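Putative XRE-family transcriptional regulator (Rhodococcus sp., PDB 2OFY) probably binds DNA through a helix-turn-helix domain of the XRE family and acts as a transcriptional regulator. Local coordinates at residues P55-I60 and L69-V74. Residues are numbered along the deposited sequence; the frame is centred on the assembly and turned at random.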
# COMPACT_ATOMS: atom_id res chain seq x y z
N PRO A 55 -7.68 -0.03 1.91
CA PRO A 55 -6.76 -1.06 2.47
C PRO A 55 -5.39 -0.47 2.83
O PRO A 55 -4.86 0.38 2.09
CB PRO A 55 -6.63 -2.08 1.33
CG PRO A 55 -7.86 -1.88 0.51
CD PRO A 55 -8.23 -0.44 0.60
N ALA A 56 -4.84 -0.88 3.95
CA ALA A 56 -3.60 -0.28 4.47
C ALA A 56 -2.39 -0.93 3.76
O ALA A 56 -2.37 -2.15 3.55
CB ALA A 56 -3.48 -0.49 6.00
N PHE A 57 -1.39 -0.11 3.42
CA PHE A 57 -0.20 -0.63 2.72
C PHE A 57 0.43 -1.79 3.50
O PHE A 57 0.77 -2.84 2.91
CB PHE A 57 0.87 0.48 2.64
CG PHE A 57 2.14 -0.01 2.01
CD1 PHE A 57 2.19 -0.30 0.64
CD2 PHE A 57 3.29 -0.21 2.80
CE1 PHE A 57 3.37 -0.81 0.08
CE2 PHE A 57 4.47 -0.71 2.21
CZ PHE A 57 4.49 -1.02 0.87
N PHE A 58 0.61 -1.59 4.80
CA PHE A 58 1.35 -2.60 5.61
C PHE A 58 0.57 -3.90 5.73
O PHE A 58 1.17 -4.97 5.70
CB PHE A 58 1.85 -2.00 6.91
CG PHE A 58 3.00 -1.06 6.68
CD1 PHE A 58 4.25 -1.56 6.22
CD2 PHE A 58 2.80 0.33 6.73
CE1 PHE A 58 5.27 -0.68 5.95
CE2 PHE A 58 3.81 1.20 6.47
CZ PHE A 58 5.05 0.73 6.09
N THR A 59 -0.75 -3.80 5.74
CA THR A 59 -1.60 -5.01 5.75
C THR A 59 -1.51 -5.80 4.44
O THR A 59 -1.33 -7.02 4.47
CB THR A 59 -3.01 -4.67 6.10
OG1 THR A 59 -2.98 -4.04 7.40
CG2 THR A 59 -3.88 -5.95 6.12
N ILE A 60 -1.60 -5.09 3.32
CA ILE A 60 -1.53 -5.77 2.03
C ILE A 60 -0.12 -6.39 1.86
O ILE A 60 0.03 -7.53 1.36
CB ILE A 60 -1.90 -4.82 0.90
CG1 ILE A 60 -3.34 -4.32 1.07
CG2 ILE A 60 -1.66 -5.47 -0.43
CD1 ILE A 60 -4.43 -5.42 1.20
N LEU A 69 3.61 -13.50 -2.85
CA LEU A 69 3.07 -12.75 -3.97
C LEU A 69 3.85 -11.42 -4.03
O LEU A 69 4.09 -10.81 -2.99
CB LEU A 69 1.58 -12.59 -3.68
CG LEU A 69 0.67 -11.85 -4.61
CD1 LEU A 69 0.57 -12.60 -5.94
CD2 LEU A 69 -0.74 -11.61 -3.94
N SER A 70 4.33 -11.03 -5.21
CA SER A 70 5.04 -9.75 -5.34
C SER A 70 4.05 -8.59 -5.42
O SER A 70 3.10 -8.65 -6.20
CB SER A 70 5.92 -9.74 -6.61
OG SER A 70 6.29 -8.41 -6.99
N LEU A 71 4.27 -7.57 -4.61
CA LEU A 71 3.42 -6.35 -4.62
C LEU A 71 3.47 -5.65 -5.98
O LEU A 71 2.49 -5.03 -6.36
CB LEU A 71 3.87 -5.38 -3.55
CG LEU A 71 3.61 -5.86 -2.10
CD1 LEU A 71 4.14 -4.93 -1.03
CD2 LEU A 71 2.13 -6.10 -1.87
N ASP A 72 4.60 -5.72 -6.67
CA ASP A 72 4.69 -5.11 -8.01
C ASP A 72 3.80 -5.83 -8.98
O ASP A 72 3.15 -5.17 -9.82
CB ASP A 72 6.13 -5.11 -8.48
CG ASP A 72 6.94 -4.28 -7.59
OD1 ASP A 72 6.71 -3.04 -7.59
OD2 ASP A 72 7.67 -4.88 -6.77
N ASP A 73 3.73 -7.17 -8.85
CA ASP A 73 2.85 -7.95 -9.72
C ASP A 73 1.39 -7.59 -9.44
O ASP A 73 0.57 -7.50 -10.33
CB ASP A 73 3.10 -9.45 -9.55
CG ASP A 73 4.45 -9.91 -10.12
OD1 ASP A 73 5.03 -9.24 -11.02
OD2 ASP A 73 4.93 -10.98 -9.64
N VAL A 74 1.08 -7.36 -8.18
CA VAL A 74 -0.29 -7.02 -7.77
C VAL A 74 -0.68 -5.60 -8.25
O VAL A 74 -1.73 -5.43 -8.85
CB VAL A 74 -0.40 -7.12 -6.24
CG1 VAL A 74 -1.67 -6.40 -5.67
CG2 VAL A 74 -0.38 -8.62 -5.82
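Three groups converge on Ser70 OG at the start of helix 71-75: as N-cap it accepts two weak bonds, from Asp72 N at 3.2 Å, strongly bent at 126°, and from Asp73 N at 3.4 Å, straighter at 158°, and it also bonds Asp72 OD2 of the second subunit. This capped turn belongs to the all-helical XRE-type helix-turn-helix fold, where the residue just past the cap, Leu71, reaches back to the first turn of helix 57-66. The join is purely apolar and illustrates how one leucine can meet two neighbours, a different methyl for each. With CG beside the backbone N (chi1 -69°), its fork spreads between Phe57 and Ile60, all three residues being buried: CD1 meets Phe57 CE1 at 4.3 Å, approaching the ring obliquely. Ile60 presents the branch lying anti to its backbone N, and it also touches Leu17 of helix 8-25 and Ile47 of helix 41-48. The same residues also build the dimer: Leu71 packs on Leu71 of the second subunit, and Phe57 on that subunit's Phe57. Leu71 also touches Ala61 and Ala64 further along helix 57-66. The second methyl, Leu71 CD2, lies 4.1 Å from Ile60 CG2.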